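Molybdopterin-guanine dinucleotide biosynthesis protein B (Escherichia coli, PDB 1NP6) binds GTP, hydrolyses it weakly, and may act as a dimeric adapter for efficient biosynthesis and use of the molybdopterin guanine dinucleotide form of the molybdenum cofactor. Local coordinates at the interface of chains A and B. Sequence-based numbering; all coordinates share one arbitrary frame. Chains: chain A/B, Molybdopterin-guanine dinucleotide biosynthesis protein B.

Contact 1: the interface of chains A and B. Residues chain A 27, 31, 37-39, 96, 101; chain B 63-68.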
# COMPACT_ATOMS: atom_id res chain seq x y z
N ILE A 27 -17.42 -7.64 -9.22
CA ILE A 27 -16.06 -7.42 -9.73
C ILE A 27 -15.68 -8.28 -10.97
O ILE A 27 -15.21 -7.71 -11.96
CB ILE A 27 -15.01 -7.49 -8.57
CG1 ILE A 27 -15.12 -6.25 -7.68
CG2 ILE A 27 -13.58 -7.59 -9.08
CD1 ILE A 27 -14.81 -6.52 -6.23
N CYS A 31 -14.82 -7.08 -14.76
CA CYS A 31 -13.60 -7.63 -15.36
C CYS A 31 -13.89 -8.29 -16.71
O CYS A 31 -13.17 -8.05 -17.68
CB CYS A 31 -12.98 -8.66 -14.41
SG CYS A 31 -11.94 -7.96 -13.10
N PRO A 37 -10.87 -2.81 -12.34
CA PRO A 37 -11.38 -2.13 -11.14
C PRO A 37 -10.41 -2.03 -9.94
O PRO A 37 -9.62 -2.93 -9.69
CB PRO A 37 -12.64 -2.94 -10.78
CG PRO A 37 -12.49 -4.29 -11.56
CD PRO A 37 -11.13 -4.26 -12.28
N GLY A 38 -10.48 -0.92 -9.21
CA GLY A 38 -9.78 -0.80 -7.94
C GLY A 38 -10.86 -0.79 -6.84
O GLY A 38 -12.05 -0.65 -7.14
N LEU A 39 -10.45 -0.95 -5.58
CA LEU A 39 -11.42 -0.90 -4.46
C LEU A 39 -10.79 -0.31 -3.21
O LEU A 39 -9.69 -0.69 -2.83
CB LEU A 39 -12.02 -2.28 -4.15
CG LEU A 39 -13.28 -2.20 -3.26
CD1 LEU A 39 -14.31 -3.20 -3.71
CD2 LEU A 39 -12.91 -2.35 -1.74
N MET A 96 -3.41 5.27 -5.61
CA MET A 96 -3.49 4.15 -6.54
C MET A 96 -2.83 4.63 -7.84
O MET A 96 -2.76 5.83 -8.08
CB MET A 96 -4.95 3.73 -6.78
CG MET A 96 -5.63 3.04 -5.58
SD MET A 96 -7.33 2.51 -5.89
CE MET A 96 -7.36 0.93 -5.12
N LEU A 101 -5.98 1.54 -14.25
CA LEU A 101 -7.38 1.36 -13.82
C LEU A 101 -8.44 2.17 -14.56
O LEU A 101 -8.21 3.33 -14.91
CB LEU A 101 -7.50 1.68 -12.31
CG LEU A 101 -6.59 0.91 -11.35
CD1 LEU A 101 -6.60 1.57 -9.96
CD2 LEU A 101 -6.96 -0.58 -11.28
N GLY B 63 -10.89 -10.36 -8.47
CA GLY B 63 -10.45 -9.57 -9.60
C GLY B 63 -10.06 -8.12 -9.35
O GLY B 63 -9.69 -7.42 -10.29
N ALA B 64 -10.14 -7.64 -8.11
CA ALA B 64 -9.63 -6.28 -7.83
C ALA B 64 -8.10 -6.25 -8.00
O ALA B 64 -7.38 -7.00 -7.33
CB ALA B 64 -10.04 -5.79 -6.43
N ALA B 65 -7.62 -5.40 -8.90
CA ALA B 65 -6.20 -5.34 -9.24
C ALA B 65 -5.37 -4.48 -8.29
O ALA B 65 -4.17 -4.73 -8.11
CB ALA B 65 -6.03 -4.82 -10.69
N GLN B 66 -5.99 -3.44 -7.74
CA GLN B 66 -5.40 -2.66 -6.66
C GLN B 66 -6.45 -2.53 -5.56
O GLN B 66 -7.63 -2.32 -5.86
CB GLN B 66 -4.97 -1.27 -7.14
CG GLN B 66 -3.70 -1.28 -8.11
CD GLN B 66 -3.34 0.09 -8.63
OE1 GLN B 66 -3.17 1.02 -7.85
NE2 GLN B 66 -3.18 0.21 -9.94
N THR B 67 -6.02 -2.68 -4.30
CA THR B 67 -6.92 -2.47 -3.15
C THR B 67 -6.27 -1.52 -2.15
O THR B 67 -5.02 -1.53 -2.02
CB THR B 67 -7.25 -3.80 -2.41
OG1 THR B 67 -6.03 -4.49 -2.05
CG2 THR B 67 -7.99 -4.77 -3.33
N ILE B 68 -7.13 -0.74 -1.46
CA ILE B 68 -6.76 -0.06 -0.19
C ILE B 68 -7.73 -0.53 0.90
O ILE B 68 -8.96 -0.55 0.70
CB ILE B 68 -6.77 1.51 -0.32
CG1 ILE B 68 -5.60 2.00 -1.19
CG2 ILE B 68 -6.67 2.27 1.07
CD1 ILE B 68 -5.69 3.49 -1.56
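CD1 of A:Leu101 lies over one face of the B:Gln66 carboxamide, 3.7 Å from the amide nitrogen NE2 of B:Gln66; A:Met96 borders its oxygen end, with CB of A:Met96 displaced to the same side, 3.4 Å from OE1 of B:Gln66. The B:Gln66 chain leaves with CG anti to its carbonyl carbon (chi1 -71°) and stays extended beyond CG, so that it and A:Met96 run antiparallel alongside one another. A:Met96 then bends at chi3 (138°), bringing its methyl CE 3.8 Å from CB of B:Gln66; its CG also meets CD1 of B:Ile68 obliquely. Below these side chains, strand 37-42 of chain A and strand 66-70 of chain B pair in parallel. The link straightest at its hydrogen (166°) joins B:Ile68 N to A:Leu39 O at 2.9 Å, nearly along the C=O axis. A:Leu39 N donates in the carbonyl plane to B:Gln66 O at 3.1 Å, so A:Leu39 is held through both its backbone polar atoms. Just ahead of the strand, B:Ala65 N reaches A:Pro37 O at 3.3 Å, closer still to the C=O axis. Farther out, helix 19-32 packs on the loop backbone at B:Gly63: CG2 of A:Ile27 rests 3.6 Å from B:Gly63 C, with A:Cys31 SG nearby. The site splices a strand of one subunit into the sheet of the other, extending the sheet across the homodimer beside A:Leu101, a predicted GTP-site residue.

Contact 2: the interface of chains A and B. Residues chain A 75, 77, 92, 94-97; chain B 66, 68, 75, 77, 95.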
# COMPACT_ATOMS: atom_id res chain seq x y z
N TRP A 75 3.06 -6.09 -4.73
CA TRP A 75 3.73 -5.22 -3.74
C TRP A 75 2.73 -4.40 -2.90
O TRP A 75 1.60 -4.14 -3.33
CB TRP A 75 4.81 -4.33 -4.40
CG TRP A 75 4.28 -3.29 -5.36
CD1 TRP A 75 4.00 -3.47 -6.70
CD2 TRP A 75 3.97 -1.91 -5.08
NE1 TRP A 75 3.54 -2.30 -7.25
CE2 TRP A 75 3.52 -1.32 -6.29
CE3 TRP A 75 4.04 -1.10 -3.93
CZ2 TRP A 75 3.10 0.02 -6.38
CZ3 TRP A 75 3.65 0.26 -4.03
CH2 TRP A 75 3.19 0.80 -5.24
N LEU A 77 2.11 -0.96 -0.07
CA LEU A 77 2.50 0.25 0.66
C LEU A 77 1.70 0.35 1.96
O LEU A 77 0.46 0.39 1.93
CB LEU A 77 2.25 1.51 -0.18
CG LEU A 77 2.53 2.97 0.27
CD1 LEU A 77 1.32 3.62 0.85
CD2 LEU A 77 3.74 3.17 1.19
N LEU A 92 -6.81 9.24 -0.99
CA LEU A 92 -6.60 7.80 -1.07
C LEU A 92 -6.64 7.27 -2.52
O LEU A 92 -5.77 6.50 -2.90
CB LEU A 92 -7.62 7.08 -0.20
CG LEU A 92 -7.38 7.23 1.33
CD1 LEU A 92 -8.61 6.72 2.07
CD2 LEU A 92 -6.07 6.55 1.83
N SER A 94 -5.91 8.88 -5.17
CA SER A 94 -4.66 9.39 -5.75
C SER A 94 -3.41 8.57 -5.41
O SER A 94 -2.38 8.71 -6.07
CB SER A 94 -4.46 10.90 -5.46
OG SER A 94 -3.95 11.15 -4.16
N ARG A 95 -3.47 7.71 -4.39
CA ARG A 95 -2.35 6.81 -4.08
C ARG A 95 -2.26 5.65 -5.06
O ARG A 95 -1.19 5.06 -5.24
CB ARG A 95 -2.47 6.20 -2.68
CG ARG A 95 -2.63 7.19 -1.57
CD ARG A 95 -1.47 8.10 -1.36
NE ARG A 95 -1.58 9.32 -2.15
CZ ARG A 95 -0.56 10.10 -2.47
NH1 ARG A 95 0.68 9.80 -2.08
NH2 ARG A 95 -0.77 11.20 -3.18
N MET A 96 -3.41 5.27 -5.61
CA MET A 96 -3.49 4.15 -6.54
C MET A 96 -2.83 4.63 -7.84
O MET A 96 -2.76 5.83 -8.08
CB MET A 96 -4.95 3.73 -6.78
CG MET A 96 -5.63 3.04 -5.58
SD MET A 96 -7.33 2.51 -5.89
CE MET A 96 -7.36 0.93 -5.12
N ASP A 97 -2.33 3.68 -8.63
CA ASP A 97 -1.80 3.94 -9.98
C ASP A 97 -2.95 3.80 -10.98
O ASP A 97 -3.29 2.70 -11.44
CB ASP A 97 -0.68 2.95 -10.28
CG ASP A 97 -0.07 3.14 -11.67
OD1 ASP A 97 -0.44 4.10 -12.38
OD2 ASP A 97 0.79 2.35 -12.13
N GLN B 66 -5.99 -3.44 -7.74
CA GLN B 66 -5.40 -2.66 -6.66
C GLN B 66 -6.45 -2.53 -5.56
O GLN B 66 -7.63 -2.32 -5.86
CB GLN B 66 -4.97 -1.27 -7.14
CG GLN B 66 -3.70 -1.28 -8.11
CD GLN B 66 -3.34 0.09 -8.63
OE1 GLN B 66 -3.17 1.02 -7.85
NE2 GLN B 66 -3.18 0.21 -9.94
N ILE B 68 -7.13 -0.74 -1.46
CA ILE B 68 -6.76 -0.06 -0.19
C ILE B 68 -7.73 -0.53 0.90
O ILE B 68 -8.96 -0.55 0.70
CB ILE B 68 -6.77 1.51 -0.32
CG1 ILE B 68 -5.60 2.00 -1.19
CG2 ILE B 68 -6.67 2.27 1.07
CD1 ILE B 68 -5.69 3.49 -1.56
N TRP B 75 -3.39 2.53 7.02
CA TRP B 75 -3.99 2.08 5.77
C TRP B 75 -2.92 1.39 4.91
O TRP B 75 -1.73 1.63 5.10
CB TRP B 75 -4.74 3.23 5.05
CG TRP B 75 -3.88 4.41 4.65
CD1 TRP B 75 -3.63 5.53 5.39
CD2 TRP B 75 -3.17 4.57 3.41
NE1 TRP B 75 -2.82 6.39 4.68
CE2 TRP B 75 -2.52 5.82 3.46
CE3 TRP B 75 -3.03 3.79 2.25
CZ2 TRP B 75 -1.73 6.30 2.41
CZ3 TRP B 75 -2.25 4.27 1.21
CH2 TRP B 75 -1.61 5.51 1.30
N LEU B 77 -2.01 -0.19 0.83
CA LEU B 77 -2.30 -0.37 -0.60
C LEU B 77 -1.70 -1.70 -1.09
O LEU B 77 -0.58 -2.04 -0.72
CB LEU B 77 -1.71 0.82 -1.37
CG LEU B 77 -1.66 0.63 -2.90
CD1 LEU B 77 -3.05 0.77 -3.55
CD2 LEU B 77 -0.67 1.64 -3.45
N ARG B 95 5.95 6.44 -5.15
CA ARG B 95 4.58 6.14 -4.69
C ARG B 95 4.43 6.40 -3.18
O ARG B 95 3.31 6.41 -2.65
CB ARG B 95 4.16 4.71 -5.01
CG ARG B 95 4.31 4.28 -6.50
CD ARG B 95 3.75 5.26 -7.52
NE ARG B 95 2.29 5.36 -7.48
CZ ARG B 95 1.58 6.31 -8.08
NH1 ARG B 95 2.18 7.26 -8.79
NH2 ARG B 95 0.25 6.30 -7.98
O HOH W 1 0.77 3.38 -6.32
O HOH W 2 1.67 7.41 -0.42
O HOH W 3 1.07 6.62 -4.17
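The backbone carbonyl oxygen of A:Arg95 is the best-held polar atom: two waters and a weak bond from NH2 of B:Arg95 grip it. In this dimer of the P-loop, GTP-binding MobB family, water 1 lies 2.8 Å from A:Arg95 O and also meets B:Arg95 NE, while water 3 links the two Arg95 carbonyls. B:Arg95, bent at chi2 and chi3, puts A:Met96 O at its guanidinium edge, but no N-H is aimed at it, so the pair is not a hydrogen bond. B:Gln66 reads the A:Asp97 backbone with its amide: A:Asp97 N donates to a lone pair of B:Gln66 OE1 at 2.9 Å, and B:Gln66 NE2 donates to A:Asp97 O at 2.9 Å from above the carbonyl plane. An alanine in place of B:Gln66 would lose both bonds and would probably loosen the hold on the A:Asp97 backbone. At the two-fold, B:Leu77 N donates to A:Leu77 O at 2.8 Å and A:Leu77 N donates back to B:Leu77 O, on a lone pair, at 3.0 Å. The B:Trp75 indole (chi1 61°) takes CD2 of A:Leu92 over one face. At its far rim, CH2 of B:Trp75 meets CG of A:Arg95 at 3.5 Å and CD1 of A:Leu77.

Contact 3: the interface of chains A and B. Residues chain A 60, 78-82, 86; chain B 71-75.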
# COMPACT_ATOMS: atom_id res chain seq x y z
N ARG A 60 8.27 -2.12 11.44
CA ARG A 60 7.19 -1.14 11.54
C ARG A 60 7.06 -0.73 13.01
O ARG A 60 6.88 0.45 13.33
CB ARG A 60 5.88 -1.71 11.02
CG ARG A 60 5.84 -1.95 9.51
CD ARG A 60 4.50 -1.61 8.87
NE ARG A 60 3.55 -2.72 8.96
CZ ARG A 60 2.53 -2.78 9.82
NH1 ARG A 60 2.31 -1.79 10.68
NH2 ARG A 60 1.73 -3.83 9.80
N MET A 78 2.41 0.44 3.08
CA MET A 78 1.77 0.52 4.40
C MET A 78 2.11 1.82 5.11
O MET A 78 3.29 2.15 5.31
CB MET A 78 2.12 -0.71 5.24
CG MET A 78 1.54 -2.01 4.62
SD MET A 78 2.45 -3.50 4.95
CE MET A 78 4.05 -3.14 4.18
N THR A 79 1.07 2.58 5.45
CA THR A 79 1.21 3.92 5.99
C THR A 79 0.59 3.98 7.40
O THR A 79 -0.62 3.85 7.54
CB THR A 79 0.53 4.96 5.08
OG1 THR A 79 1.21 5.01 3.79
CG2 THR A 79 0.71 6.38 5.67
N GLU A 80 1.42 4.21 8.41
CA GLU A 80 0.96 4.31 9.81
C GLU A 80 0.33 5.71 10.06
O GLU A 80 0.89 6.72 9.63
CB GLU A 80 2.17 4.06 10.73
CG GLU A 80 1.84 3.67 12.16
CD GLU A 80 1.49 2.20 12.34
OE1 GLU A 80 1.63 1.39 11.40
OE2 GLU A 80 1.05 1.86 13.45
N THR A 81 -0.83 5.77 10.71
CA THR A 81 -1.50 7.05 11.02
C THR A 81 -1.88 7.14 12.52
O THR A 81 -3.06 7.13 12.85
CB THR A 81 -2.79 7.28 10.17
OG1 THR A 81 -3.77 6.26 10.43
CG2 THR A 81 -2.50 7.16 8.63
N PRO A 82 -0.87 7.22 13.39
CA PRO A 82 -1.07 7.14 14.85
C PRO A 82 -1.85 8.32 15.45
O PRO A 82 -2.43 8.16 16.54
CB PRO A 82 0.36 7.14 15.38
CG PRO A 82 1.14 7.93 14.36
CD PRO A 82 0.54 7.45 13.04
N GLU A 86 -6.80 8.54 8.25
CA GLU A 86 -6.92 9.05 6.87
C GLU A 86 -8.35 8.79 6.35
O GLU A 86 -8.76 7.63 6.19
CB GLU A 86 -5.86 8.44 5.94
CG GLU A 86 -5.83 9.04 4.53
CD GLU A 86 -5.60 10.55 4.53
OE1 GLU A 86 -4.44 10.97 4.70
OE2 GLU A 86 -6.58 11.31 4.40
N SER B 71 -8.10 1.97 8.04
CA SER B 71 -8.71 1.93 9.37
C SER B 71 -8.18 3.04 10.27
O SER B 71 -7.43 3.91 9.84
CB SER B 71 -8.51 0.55 10.02
OG SER B 71 -7.14 0.28 10.30
N GLN B 72 -8.57 3.00 11.54
CA GLN B 72 -8.20 4.08 12.45
C GLN B 72 -6.70 4.39 12.56
O GLN B 72 -6.29 5.56 12.58
CB GLN B 72 -8.78 3.78 13.86
CG GLN B 72 -8.28 4.72 14.95
CD GLN B 72 -9.30 5.77 15.34
OE1 GLN B 72 -10.13 5.54 16.22
NE2 GLN B 72 -9.25 6.92 14.67
N GLN B 73 -5.89 3.34 12.67
CA GLN B 73 -4.47 3.49 12.98
C GLN B 73 -3.54 3.40 11.76
O GLN B 73 -2.34 3.67 11.87
CB GLN B 73 -4.04 2.44 14.02
CG GLN B 73 -4.93 2.41 15.27
CD GLN B 73 -4.78 1.14 16.09
OE1 GLN B 73 -3.80 0.40 15.94
NE2 GLN B 73 -5.74 0.88 16.96
N ARG B 74 -4.07 2.99 10.61
CA ARG B 74 -3.24 2.84 9.42
C ARG B 74 -4.03 2.44 8.18
O ARG B 74 -5.20 2.06 8.26
CB ARG B 74 -2.12 1.81 9.69
CG ARG B 74 -2.62 0.39 9.99
CD ARG B 74 -1.50 -0.55 10.44
NE ARG B 74 -1.75 -1.09 11.77
CZ ARG B 74 -1.58 -0.43 12.91
NH1 ARG B 74 -1.16 0.82 12.92
NH2 ARG B 74 -1.86 -1.03 14.06
N TRP B 75 -3.39 2.53 7.02
CA TRP B 75 -3.99 2.08 5.77
C TRP B 75 -2.92 1.39 4.91
O TRP B 75 -1.73 1.63 5.10
CB TRP B 75 -4.74 3.23 5.05
CG TRP B 75 -3.88 4.41 4.65
CD1 TRP B 75 -3.63 5.53 5.39
CD2 TRP B 75 -3.17 4.57 3.41
NE1 TRP B 75 -2.82 6.39 4.68
CE2 TRP B 75 -2.52 5.82 3.46
CE3 TRP B 75 -3.03 3.79 2.25
CZ2 TRP B 75 -1.73 6.30 2.41
CZ3 TRP B 75 -2.25 4.27 1.21
CH2 TRP B 75 -1.61 5.51 1.30
O HOH W 4 -5.81 5.81 8.45
O HOH W 5 -9.36 5.28 7.56
O HOH W 6 -2.00 9.08 4.95
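B:Trp75 and B:Arg74, neighbours at the start of strand 74-80, bury most surface here, and A:Thr79 lies against the first. The A:Thr79 and B:Trp75 side chains extend in parallel. CB of A:Thr79 sits over one face of the indole, nearer the edge of the ring system than its middle and 3.6 Å from CE2 of B:Trp75. With OG1 anti to the carbonyl carbon (chi1 -65°), the A:Thr79 hydroxyl lies near the six-membered ring and its methyl CG2 near NE1. That indole N-H uses its in-plane edge, giving 2.8 Å from B:Trp75 NE1 to water 6, which leads on to the carboxylate OE1 of A:Glu86. CB of A:Glu86 and CG2 of A:Thr81 flank CD1 of B:Trp75. The backbones fix this overlap: A:Thr79 N donates to B:Trp75 O at 3.0 Å, almost straight (175° at H), and B:Trp75 N returns a bond to A:Thr79 O at 3.1 Å. Beyond the strand, A:Thr81 N reaches B:Gln73 O at 2.8 Å from above the carbonyl plane. B:Arg74 runs alongside A:Glu80, its guanidinium turned 17° from the carboxylate, with a salt bridge from NH1 of B:Arg74 to OE2 of A:Glu80 at 2.5 Å that probably steadies both groups. Water 4 joins A:Thr81 OG1 and A:Glu86 N to B:Ser71 O. The site fastens the outer end of the antiparallel strand pair in the homodimer.

Contact 2 lies between the others, its C-alpha centre about 10 Å from that of contact 1 and about 13 Å from that of contact 3, while contacts 1 and 3 are about 20 Å apart. A:Met96, B:Gln66 and B:Ile68 belong to both contacts 1 and 2; B:Trp75 belongs to contacts 2 and 3. Strands 66-70 and 74-80 of chain B thus run through the series, meeting strand 37-42 of chain A at one side and strand 74-80 at the other. Two-fold symmetry repeats each contact with the chains exchanged, so the homodimer is held by one continuous, elongated sheet.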